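Local coordinates for kynurenine formamidase (Bacillus anthracis, PDB 4CO9), which hydrolyses N-formyl-L-kynurenine to L-kynurenine and formate with two zinc ions per subunit, a step of tryptophan degradation in the kynurenine pathway, at residues C[18-23]-C[119-123]; C[54-58]-C[173-177]; C[75-79]-C[190-194]. All coordinates share one frame; numbering follows the deposited sequence.

Overall arrangement
Interaction 2 lies at the heart of the chain, about 2 Å from its centre, where strands 56-58 and 172-175 are neighbours in the mixed sheet and carry ligands of both zinc ions. Interactions 1 and 3 flank it on opposite sides of the chain's centre, their own centres about 24 Å apart. Interaction 1, about 13 Å from interaction 2 between centres, joins two loops beside the metals and includes the substrate-binding Trp22; Ile19 packs there on Gly54. Interaction 3, about 11 Å from interaction 2 between centres, backs the sheet through Ile57 and Leu174 and faces the second subunit. Along the chain all three cross, their first segments preceding all their second ones.

Interaction 1 (C[18-23]-C[119-123]); sequences DIATWP and ANEFP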
ATOM      1  N   ASP C  18       1.602  -2.624  19.120  1.00 12.18           N
ATOM      2  CA  ASP C  18       1.030  -3.803  19.758  1.00 12.85           C
ATOM      3  C   ASP C  18       0.813  -5.002  18.839  1.00 11.95           C
ATOM      4  O   ASP C  18       0.435  -6.070  19.315  1.00 11.90           O
ATOM      5  CB  ASP C  18      -0.316  -3.444  20.407  1.00 13.88           C
ATOM      6  CG  ASP C  18      -0.182  -2.370  21.482  1.00 15.32           C
ATOM      7  OD1 ASP C  18       0.852  -2.339  22.171  1.00 16.08           O
ATOM      8  OD2 ASP C  18      -1.124  -1.568  21.627  1.00 17.67           O
ATOM      9  N   ILE C  19       0.996  -4.838  17.532  1.00 11.05           N
ATOM     10  CA  ILE C  19       0.740  -5.933  16.608  1.00 10.66           C
ATOM     11  C   ILE C  19       1.742  -7.066  16.822  1.00 10.64           C
ATOM     12  O   ILE C  19       2.880  -6.836  17.181  1.00  9.85           O
ATOM     13  CB  ILE C  19       0.741  -5.474  15.138  1.00 10.62           C
ATOM     14  CG1 ILE C  19       0.014  -6.519  14.269  1.00 10.82           C
ATOM     15  CG2 ILE C  19       2.137  -5.207  14.630  1.00 10.43           C
ATOM     16  CD1 ILE C  19      -0.243  -6.074  12.851  1.00 10.65           C
ATOM     17  N   ALA C  20       1.280  -8.289  16.613  1.00 11.01           N
ATOM     18  CA  ALA C  20       2.127  -9.469  16.701  1.00 11.25           C
ATOM     19  C   ALA C  20       3.074  -9.565  15.515  1.00 11.36           C
ATOM     20  O   ALA C  20       2.861  -8.934  14.472  1.00 10.84           O
ATOM     21  CB  ALA C  20       1.269 -10.720  16.772  1.00 11.47           C
ATOM     22  N   THR C  21       4.133 -10.339  15.698  1.00 11.30           N
ATOM     23  CA  THR C  21       5.056 -10.688  14.623  1.00 11.63           C
ATOM     24  C   THR C  21       5.407 -12.163  14.737  1.00 11.63           C
ATOM     25  O   THR C  21       5.133 -12.791  15.755  1.00 11.10           O
ATOM     26  CB  THR C  21       6.355  -9.872  14.712  1.00 12.26           C
ATOM     27  OG1 THR C  21       6.994 -10.117  15.964  1.00 13.56           O
ATOM     28  CG2 THR C  21       6.087  -8.374  14.585  1.00 12.48           C
ATOM     29  N   TRP C  22       6.047 -12.712  13.714  1.00 11.96           N
ATOM     30  CA  TRP C  22       6.617 -14.060  13.823  1.00 12.61           C
ATOM     31  C   TRP C  22       7.585 -14.055  15.014  1.00 12.45           C
ATOM     32  O   TRP C  22       8.239 -13.057  15.242  1.00 11.32           O
ATOM     33  CB  TRP C  22       7.340 -14.449  12.533  1.00 13.83           C
ATOM     34  CG  TRP C  22       6.387 -14.921  11.456  1.00 14.84           C
ATOM     35  CD1 TRP C  22       5.636 -14.145  10.640  1.00 15.62           C
ATOM     36  CD2 TRP C  22       6.078 -16.274  11.115  1.00 15.86           C
ATOM     37  NE1 TRP C  22       4.872 -14.930   9.797  1.00 16.41           N
ATOM     38  CE2 TRP C  22       5.136 -16.241  10.067  1.00 16.21           C
ATOM     39  CE3 TRP C  22       6.513 -17.505  11.591  1.00 16.62           C
ATOM     40  CZ2 TRP C  22       4.607 -17.402   9.487  1.00 17.72           C
ATOM     41  CZ3 TRP C  22       5.999 -18.666  11.009  1.00 17.54           C
ATOM     42  CH2 TRP C  22       5.057 -18.603   9.972  1.00 17.53           C
ATOM     43  N   PRO C  23       7.687 -15.165  15.766  1.00 12.43           N
ATOM     44  CA  PRO C  23       8.594 -15.231  16.912  1.00 11.85           C
ATOM     45  C   PRO C  23      10.023 -14.837  16.537  1.00 11.06           C
ATOM     46  O   PRO C  23      10.568 -15.337  15.549  1.00 10.33           O
ATOM     47  CB  PRO C  23       8.546 -16.708  17.319  1.00 12.78           C
ATOM     48  CG  PRO C  23       7.234 -17.195  16.823  1.00 12.95           C
ATOM     49  CD  PRO C  23       6.889 -16.394  15.612  1.00 12.80           C
ATOM     50  N   ALA C 119      -4.985  -9.767  16.011  1.00 18.97           N
ATOM     51  CA  ALA C 119      -3.813  -9.200  15.319  1.00 17.88           C
ATOM     52  C   ALA C 119      -2.627  -8.986  16.269  1.00 17.48           C
ATOM     53  O   ALA C 119      -1.473  -8.957  15.835  1.00 15.52           O
ATOM     54  CB  ALA C 119      -4.174  -7.891  14.629  1.00 17.51           C
ATOM     55  N   ASN C 120      -2.919  -8.822  17.553  1.00 17.88           N
ATOM     56  CA  ASN C 120      -1.900  -8.501  18.541  1.00 19.43           C
ATOM     57  C   ASN C 120      -1.352  -9.742  19.262  1.00 18.72           C
ATOM     58  O   ASN C 120      -0.555  -9.618  20.187  1.00 17.34           O
ATOM     59  CB  ASN C 120      -2.436  -7.443  19.521  1.00 21.63           C
ATOM     60  CG  ASN C 120      -2.777  -6.105  18.829  1.00 24.42           C
ATOM     61  OD1 ASN C 120      -2.445  -5.879  17.655  1.00 27.88           O
ATOM     62  ND2 ASN C 120      -3.426  -5.204  19.565  1.00 25.86           N
ATOM     63  N   GLU C 121      -1.756 -10.933  18.816  1.00 19.02           N
ATOM     64  CA  GLU C 121      -1.152 -12.181  19.276  1.00 19.68           C
ATOM     65  C   GLU C 121      -0.740 -13.032  18.085  1.00 18.81           C
ATOM     66  O   GLU C 121      -1.433 -13.063  17.075  1.00 17.64           O
ATOM     67  CB  GLU C 121      -2.139 -12.977  20.121  1.00 22.23           C
ATOM     68  CG  GLU C 121      -2.644 -12.228  21.348  1.00 25.09           C
ATOM     69  CD  GLU C 121      -3.655 -13.039  22.144  1.00 27.38           C
ATOM     70  OE1 GLU C 121      -3.697 -14.278  21.968  1.00 28.55           O
ATOM     71  OE2 GLU C 121      -4.418 -12.428  22.928  1.00 29.94           O
ATOM     72  N   PHE C 122       0.381 -13.735  18.210  1.00 17.96           N
ATOM     73  CA  PHE C 122       0.756 -14.688  17.186  1.00 18.06           C
ATOM     74  C   PHE C 122       0.178 -16.050  17.555  1.00 18.21           C
ATOM     75  O   PHE C 122       0.361 -16.506  18.677  1.00 17.25           O
ATOM     76  CB  PHE C 122       2.274 -14.753  17.036  1.00 18.17           C
ATOM     77  CG  PHE C 122       2.704 -15.348  15.736  1.00 18.24           C
ATOM     78  CD1 PHE C 122       2.615 -14.611  14.567  1.00 18.43           C
ATOM     79  CD2 PHE C 122       3.147 -16.665  15.669  1.00 18.63           C
ATOM     80  CE1 PHE C 122       2.990 -15.172  13.365  1.00 18.68           C
ATOM     81  CE2 PHE C 122       3.529 -17.228  14.468  1.00 18.19           C
ATOM     82  CZ  PHE C 122       3.446 -16.483  13.315  1.00 18.45           C
ATOM     83  N   PRO C 123      -0.532 -16.705  16.614  1.00 19.18           N
ATOM     84  CA  PRO C 123      -1.152 -17.997  16.947  1.00 19.96           C
ATOM     85  C   PRO C 123      -0.157 -19.134  17.187  1.00 20.48           C
ATOM     86  O   PRO C 123       0.968 -19.090  16.714  1.00 19.23           O
ATOM     87  CB  PRO C 123      -2.003 -18.310  15.716  1.00 20.11           C
ATOM     88  CG  PRO C 123      -1.305 -17.615  14.593  1.00 20.08           C
ATOM     89  CD  PRO C 123      -0.708 -16.365  15.192  1.00 19.45           C
TER
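Phe122 turns its CG away from its own amide nitrogen (chi1 -161°), which carries the ring toward residues 18-23, while Trp22, its CG opposite the carbonyl carbon, turns one face of the indole to meet it. The two form a T-shaped (edge-to-face) aromatic pair between surface loops of the cyclase-family domain, one following strand 9-10 and the other preceding strand 128-129. The pair is tilted rather than square: the planes stand at 53°, with the Phe122 ring and the five-membered ring of Trp22 4.7 Å apart between centroids. Trp22 binds substrate, and its side chain lies about 5 Å from a bound zinc ion and near His52, so Phe122 probably helps to hold this substrate-binding ring in place.

The chain at Trp22 and the Pro23 ring also lie against one face of Phe122. Both make CH-pi contacts offset toward the rim: Trp22 CA is 4.1 Å from the ring centroid and Pro23 CD 4.0 Å from it. Pro123 CD lies over the rim of the opposite face, so the ring is sandwiched between prolines of the two loops.

Farther along, Ala20 points its methyl into the backbone of 121-122, with CB 3.3 Å from Glu121 C. Asn120 lays its amide beside the chain at Asp18 and Ile19, and its OD1 comes 3.4 Å from Ile19 CA. Ile19 then reaches inward to Phe28 and Thr53. A single hydrogen bond ties the two backbones: Ala20 N donates to Ala119 O at 2.9 Å, nearly straight at 169° and on a lone pair in the carbonyl plane.

Interaction 2 (C[54-58]-C[173-177]); sequences GTHID and ILENV. With ZN (zinc ion), chain P; ZN (zinc ion), chain O.
Asp58 and Glu175 meet as crossed carboxylates, their planes 83° apart, and between them they link two zinc ions. Asp58 bridges the metals with one oxygen each, OD1 and OD2. Glu175 OE1 binds both zincs, at 2.4 Å from the zinc that His56 NE2 also binds and 2.6 Å from the other zinc, which its OE2 holds at 2.1 Å. A water bridges the pair; His52 completes the site of His56, and His163 with a further water completes the other.

Behind this shell, the His56 ring is fixed by its ND1, which donates to Gly54 O at 2.8 Å in the ring plane. Asn176 ND2 reaches the same oxygen from the opposite face of its carbonyl plane. The antiparallel strands set the spacing: His56 and Glu175 form a hydrogen-bonded pair, in which Glu175 N to His56 O spans 2.8 Å. Beyond it, Thr55 OG1 donates to Asn176 O at 2.7 Å. On the other side of the sheet, Ile57 CG2 packs on Leu174 CD1.

Neighbouring carboxylate oxygens, such as Asp58 OD1 and Glu175 OE1 at 3.1 Å, are probably tolerated so close because both bind the zincs, and a water held by both zincs is probably polarised toward a nucleophilic hydroxide.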
ATOM      1  N   GLY C  54       1.223  -7.889   9.883  1.00  7.22           N
ATOM      2  CA  GLY C  54      -0.101  -7.457   9.512  1.00  6.96           C
ATOM      3  C   GLY C  54      -0.477  -8.038   8.175  1.00  6.81           C
ATOM      4  O   GLY C  54       0.065  -9.065   7.750  1.00  6.81           O
ATOM      5  N   THR C  55      -1.376  -7.355   7.489  1.00  6.71           N
ATOM      6  CA  THR C  55      -1.863  -7.791   6.199  1.00  6.75           C
ATOM      7  C   THR C  55      -0.769  -7.530   5.174  1.00  6.72           C
ATOM      8  O   THR C  55      -0.297  -6.400   5.039  1.00  6.38           O
ATOM      9  CB  THR C  55      -3.151  -7.033   5.850  1.00  6.85           C
ATOM     10  OG1 THR C  55      -4.074  -7.179   6.936  1.00  6.82           O
ATOM     11  CG2 THR C  55      -3.779  -7.584   4.591  1.00  6.94           C
ATOM     12  N   HIS C  56      -0.356  -8.566   4.447  1.00  6.64           N
ATOM     13  CA  HIS C  56       0.768  -8.420   3.550  1.00  6.95           C
ATOM     14  C   HIS C  56       0.785  -9.508   2.491  1.00  7.08           C
ATOM     15  O   HIS C  56       0.077 -10.513   2.609  1.00  6.89           O
ATOM     16  CB  HIS C  56       2.073  -8.479   4.353  1.00  7.07           C
ATOM     17  CG  HIS C  56       2.383  -9.836   4.879  1.00  7.27           C
ATOM     18  ND1 HIS C  56       1.830 -10.320   6.045  1.00  7.39           N
ATOM     19  CD2 HIS C  56       3.174 -10.820   4.395  1.00  7.28           C
ATOM     20  CE1 HIS C  56       2.294 -11.533   6.273  1.00  7.49           C
ATOM     21  NE2 HIS C  56       3.103 -11.861   5.283  1.00  7.48           N
ATOM     22  N   ILE C  57       1.610  -9.306   1.476  1.00  7.23           N
ATOM     23  CA  ILE C  57       1.789 -10.284   0.419  1.00  7.51           C
ATOM     24  C   ILE C  57       3.219 -10.814   0.444  1.00  7.81           C
ATOM     25  O   ILE C  57       4.148 -10.092   0.817  1.00  7.52           O
ATOM     26  CB  ILE C  57       1.415  -9.713  -0.980  1.00  7.58           C
ATOM     27  CG1 ILE C  57       2.348  -8.572  -1.419  1.00  7.79           C
ATOM     28  CG2 ILE C  57      -0.029  -9.251  -0.971  1.00  7.50           C
ATOM     29  CD1 ILE C  57       3.519  -9.026  -2.290  1.00  7.97           C
ATOM     30  N   ASP C  58       3.371 -12.074   0.042  1.00  7.99           N
ATOM     31  CA  ASP C  58       4.675 -12.722  -0.088  1.00  8.37           C
ATOM     32  C   ASP C  58       5.152 -12.680  -1.538  1.00  8.82           C
ATOM     33  O   ASP C  58       4.371 -12.925  -2.456  1.00  8.81           O
ATOM     34  CB  ASP C  58       4.601 -14.193   0.274  1.00  8.48           C
ATOM     35  CG  ASP C  58       4.304 -14.443   1.720  1.00  8.72           C
ATOM     36  OD1 ASP C  58       4.385 -13.526   2.559  1.00  8.41           O
ATOM     37  OD2 ASP C  58       3.967 -15.611   2.018  1.00  9.54           O
ATOM     38  N   ILE C 173       0.107 -14.848  -3.135  1.00 10.49           N
ATOM     39  CA  ILE C 173      -0.233 -15.111  -1.736  1.00 10.16           C
ATOM     40  C   ILE C 173      -0.433 -13.831  -0.946  1.00  9.62           C
ATOM     41  O   ILE C 173       0.436 -12.956  -0.934  1.00  9.62           O
ATOM     42  CB  ILE C 173       0.876 -15.942  -1.051  1.00 10.44           C
ATOM     43  CG1 ILE C 173       0.988 -17.312  -1.725  1.00 10.68           C
ATOM     44  CG2 ILE C 173       0.586 -16.111   0.445  1.00 10.39           C
ATOM     45  CD1 ILE C 173       2.214 -18.102  -1.320  1.00 10.93           C
ATOM     46  N   LEU C 174      -1.575 -13.767  -0.259  1.00  9.29           N
ATOM     47  CA  LEU C 174      -1.948 -12.667   0.606  1.00  8.62           C
ATOM     48  C   LEU C 174      -2.286 -13.246   1.968  1.00  8.54           C
ATOM     49  O   LEU C 174      -3.092 -14.166   2.065  1.00  8.61           O
ATOM     50  CB  LEU C 174      -3.151 -11.951  -0.015  1.00  8.61           C
ATOM     51  CG  LEU C 174      -3.945 -10.950   0.810  1.00  8.66           C
ATOM     52  CD1 LEU C 174      -3.058  -9.799   1.274  1.00  8.70           C
ATOM     53  CD2 LEU C 174      -5.118 -10.441  -0.005  1.00  8.70           C
ATOM     54  N   GLU C 175      -1.664 -12.723   3.019  1.00  8.21           N
ATOM     55  CA  GLU C 175      -1.810 -13.254   4.369  1.00  8.20           C
ATOM     56  C   GLU C 175      -2.319 -12.195   5.346  1.00  8.20           C
ATOM     57  O   GLU C 175      -2.159 -10.988   5.114  1.00  7.97           O
ATOM     58  CB  GLU C 175      -0.474 -13.836   4.849  1.00  8.40           C
ATOM     59  CG  GLU C 175      -0.128 -15.137   4.148  1.00  8.48           C
ATOM     60  CD  GLU C 175       1.346 -15.499   4.193  1.00  8.70           C
ATOM     61  OE1 GLU C 175       2.188 -14.604   4.432  1.00  8.39           O
ATOM     62  OE2 GLU C 175       1.660 -16.704   3.968  1.00  8.70           O
ATOM     63  N   ASN C 176      -2.958 -12.665   6.418  1.00  8.07           N
ATOM     64  CA  ASN C 176      -3.490 -11.813   7.484  1.00  8.33           C
ATOM     65  C   ASN C 176      -4.580 -10.821   7.062  1.00  8.41           C
ATOM     66  O   ASN C 176      -4.665  -9.724   7.606  1.00  8.27           O
ATOM     67  CB  ASN C 176      -2.357 -11.062   8.202  1.00  8.50           C
ATOM     68  CG  ASN C 176      -1.587 -11.940   9.174  1.00  8.70           C
ATOM     69  OD1 ASN C 176      -2.116 -12.907   9.715  1.00  8.97           O
ATOM     70  ND2 ASN C 176      -0.334 -11.589   9.417  1.00  8.53           N
ATOM     71  N   VAL C 177      -5.427 -11.192   6.117  1.00  8.69           N
ATOM     72  CA  VAL C 177      -6.625 -10.385   5.885  1.00  9.11           C
ATOM     73  C   VAL C 177      -7.586 -10.563   7.066  1.00  9.50           C
ATOM     74  O   VAL C 177      -7.483 -11.538   7.797  1.00  8.98           O
ATOM     75  CB  VAL C 177      -7.340 -10.675   4.545  1.00  9.36           C
ATOM     76  CG1 VAL C 177      -6.522 -10.143   3.378  1.00  9.52           C
ATOM     77  CG2 VAL C 177      -7.658 -12.155   4.365  1.00  9.50           C
TER
HETATM   78 ZN    ZN P 402       4.377 -13.638   4.631  1.00 22.07          ZN
HETATM   79 ZN    ZN O 401       3.757 -16.553   3.762  1.00 23.31          ZN
HETATM   80  O   HOH W   1       1.881 -12.524  -3.330  1.00  7.92           O
HETATM   81  O   HOH W   2       5.079 -15.545   4.920  1.00  9.58           O
HETATM   82  O   HOH W   3       3.879 -17.777   5.976  1.00 18.80           O

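Interaction 3 (C[75-79]-C[190-194]); sequences IQVYV and IALPL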
ATOM      1  N   ILE C  75       1.207  -6.252 -11.062  1.00 11.96           N
ATOM      2  CA  ILE C  75       0.193  -5.532 -10.268  1.00 11.75           C
ATOM      3  C   ILE C  75      -1.262  -5.897 -10.598  1.00 11.50           C
ATOM      4  O   ILE C  75      -2.117  -5.774  -9.721  1.00 10.97           O
ATOM      5  CB  ILE C  75       0.369  -3.998 -10.315  1.00 11.90           C
ATOM      6  CG1 ILE C  75       0.278  -3.474 -11.754  1.00 12.06           C
ATOM      7  CG2 ILE C  75       1.687  -3.608  -9.646  1.00 12.04           C
ATOM      8  CD1 ILE C  75       0.290  -1.961 -11.837  1.00 12.35           C
ATOM      9  N   GLN C  76      -1.530  -6.397 -11.816  1.00 11.19           N
ATOM     10  CA  GLN C  76      -2.912  -6.778 -12.201  1.00 11.23           C
ATOM     11  C   GLN C  76      -3.451  -7.864 -11.299  1.00 11.26           C
ATOM     12  O   GLN C  76      -4.648  -7.959 -11.124  1.00 11.30           O
ATOM     13  CB  GLN C  76      -2.929  -7.193 -13.708  0.50 11.11           C
ATOM     14  CG  GLN C  76      -2.138  -6.328 -14.750  0.60 10.86           C
ATOM     15  CD  GLN C  76      -2.446  -4.842 -14.702  0.60 10.78           C
ATOM     16  OE1 GLN C  76      -3.600  -4.430 -14.531  0.60 10.64           O
ATOM     17  NE2 GLN C  76      -1.409  -4.033 -14.846  0.60 10.62           N
ATOM     18  N   VAL C  77      -2.561  -8.697 -10.768  1.00 11.54           N
ATOM     19  CA  VAL C  77      -2.952  -9.787  -9.903  1.00 11.57           C
ATOM     20  C   VAL C  77      -3.644  -9.301  -8.632  1.00 11.02           C
ATOM     21  O   VAL C  77      -4.575  -9.947  -8.123  1.00 10.71           O
ATOM     22  CB  VAL C  77      -1.719 -10.631  -9.515  1.00 12.17           C
ATOM     23  CG1 VAL C  77      -2.067 -11.640  -8.429  1.00 12.35           C
ATOM     24  CG2 VAL C  77      -1.179 -11.369 -10.729  1.00 12.94           C
ATOM     25  N   TYR C  78      -3.219  -8.138  -8.153  1.00 10.29           N
ATOM     26  CA  TYR C  78      -3.633  -7.658  -6.838  1.00 10.17           C
ATOM     27  C   TYR C  78      -4.816  -6.680  -6.850  1.00 10.39           C
ATOM     28  O   TYR C  78      -5.150  -6.124  -5.807  1.00  9.98           O
ATOM     29  CB  TYR C  78      -2.431  -7.023  -6.138  1.00  9.99           C
ATOM     30  CG  TYR C  78      -1.304  -7.988  -5.938  1.00  9.84           C
ATOM     31  CD1 TYR C  78      -1.287  -8.838  -4.839  1.00  9.91           C
ATOM     32  CD2 TYR C  78      -0.276  -8.098  -6.864  1.00  9.69           C
ATOM     33  CE1 TYR C  78      -0.256  -9.753  -4.650  1.00  9.93           C
ATOM     34  CE2 TYR C  78       0.754  -9.011  -6.692  1.00  9.83           C
ATOM     35  CZ  TYR C  78       0.761  -9.837  -5.574  1.00  9.91           C
ATOM     36  OH  TYR C  78       1.781 -10.752  -5.387  1.00 10.20           O
ATOM     37  N   VAL C  79      -5.429  -6.459  -8.020  1.00 10.69           N
ATOM     38  CA  VAL C  79      -6.621  -5.634  -8.124  1.00 11.15           C
ATOM     39  C   VAL C  79      -7.636  -6.335  -9.015  1.00 11.85           C
ATOM     40  O   VAL C  79      -7.334  -6.646 -10.164  1.00 12.55           O
ATOM     41  CB  VAL C  79      -6.316  -4.254  -8.744  1.00 11.22           C
ATOM     42  CG1 VAL C  79      -7.565  -3.378  -8.731  1.00 11.30           C
ATOM     43  CG2 VAL C  79      -5.186  -3.558  -7.989  1.00 11.49           C
ATOM     44  N   ILE C 190      -8.625  -4.815  -3.652  1.00  9.43           N
ATOM     45  CA  ILE C 190      -7.362  -4.112  -3.867  1.00  8.96           C
ATOM     46  C   ILE C 190      -6.414  -4.540  -2.750  1.00  8.67           C
ATOM     47  O   ILE C 190      -6.751  -4.436  -1.566  1.00  8.30           O
ATOM     48  CB  ILE C 190      -7.526  -2.587  -3.803  1.00  9.37           C
ATOM     49  CG1 ILE C 190      -8.547  -2.107  -4.852  1.00  9.68           C
ATOM     50  CG2 ILE C 190      -6.180  -1.901  -4.017  1.00  9.29           C
ATOM     51  CD1 ILE C 190      -8.986  -0.675  -4.649  1.00  9.93           C
ATOM     52  N   ALA C 191      -5.224  -4.998  -3.122  1.00  8.26           N
ATOM     53  CA  ALA C 191      -4.221  -5.397  -2.134  1.00  8.34           C
ATOM     54  C   ALA C 191      -2.807  -5.263  -2.698  1.00  8.09           C
ATOM     55  O   ALA C 191      -2.097  -6.247  -2.875  1.00  8.05           O
ATOM     56  CB  ALA C 191      -4.488  -6.812  -1.663  1.00  8.25           C
ATOM     57  N   LEU C 192      -2.409  -4.025  -2.986  1.00  7.93           N
ATOM     58  CA  LEU C 192      -1.224  -3.768  -3.795  1.00  8.07           C
ATOM     59  C   LEU C 192       0.056  -3.733  -2.972  1.00  7.89           C
ATOM     60  O   LEU C 192       0.113  -3.044  -1.955  1.00  8.00           O
ATOM     61  CB  LEU C 192      -1.365  -2.429  -4.527  1.00  8.31           C
ATOM     62  CG  LEU C 192      -2.279  -2.423  -5.754  1.00  8.52           C
ATOM     63  CD1 LEU C 192      -2.787  -1.019  -6.019  1.00  8.51           C
ATOM     64  CD2 LEU C 192      -1.543  -2.967  -6.967  1.00  8.71           C
ATOM     65  N   PRO C 193       1.102  -4.442  -3.425  1.00  7.80           N
ATOM     66  CA  PRO C 193       2.396  -4.288  -2.748  1.00  7.75           C
ATOM     67  C   PRO C 193       3.009  -2.930  -3.021  1.00  7.52           C
ATOM     68  O   PRO C 193       2.776  -2.343  -4.086  1.00  7.25           O
ATOM     69  CB  PRO C 193       3.277  -5.371  -3.366  1.00  7.82           C
ATOM     70  CG  PRO C 193       2.595  -5.831  -4.601  1.00  7.86           C
ATOM     71  CD  PRO C 193       1.161  -5.373  -4.567  1.00  7.88           C
ATOM     72  N   LEU C 194       3.792  -2.444  -2.067  1.00  7.29           N
ATOM     73  CA  LEU C 194       4.634  -1.295  -2.295  1.00  7.29           C
ATOM     74  C   LEU C 194       5.655  -1.638  -3.376  1.00  7.19           C
ATOM     75  O   LEU C 194       5.946  -2.811  -3.616  1.00  7.25           O
ATOM     76  CB  LEU C 194       5.334  -0.892  -0.994  1.00  7.48           C
ATOM     77  CG  LEU C 194       4.415  -0.474   0.167  1.00  7.58           C
ATOM     78  CD1 LEU C 194       5.264  -0.124   1.382  1.00  7.75           C
ATOM     79  CD2 LEU C 194       3.551   0.716  -0.219  1.00  7.63           C
TER
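Tyr78 O accepts the contact's one hydrogen bond, from Ala191 N at 2.9 Å, with the donor nearly in line with the C=O bond. It closes the pairing where a 3-10 turn (75-77) runs into strand 81-86 and meets the end of strand 185-190, its antiparallel neighbour in the mixed sheet. Val79 and Ile190 form a non-hydrogen-bonded pair there, with their side chains side by side and pointing the same way. Tyr78 N hydrogen-bonds back to Ile75 O, closing the turn.

Apolar contacts centre on Leu192. Its CD2 lies 3.8 Å from Val79 CG2 and 4.0 Å from Ile75 CB, so one leucine methyl lies between Ile75 at the start of the turn and Val79 at its exit. The second subunit of the homodimer packs beyond: its Trp8 meets Val79 and its Arg205 meets Ile75, while that arginine also hydrogen-bonds Pro193 O. These residues thus link the end of this strand pair to the dimer interface.

The aromatic part belongs to Tyr78. CG anti to the carbonyl carbon (chi1 -60°) carries the ring past Ala191 toward Pro193 and inward to Ile57 of the zinc-bearing strand. Its OH hydrogen-bonds His172 ND1, which holds the far end of the ring. Ala191 O, 3.4 Å from Tyr78 CB, is buried with no polar partner. Pro193 crosses the ring at about a right angle, and Val77 CG1 lies over the opposite face. The CH-pi contact comes from Pro193 CD, 4.0 Å from the Tyr78 ring centroid and 19° off the ring normal.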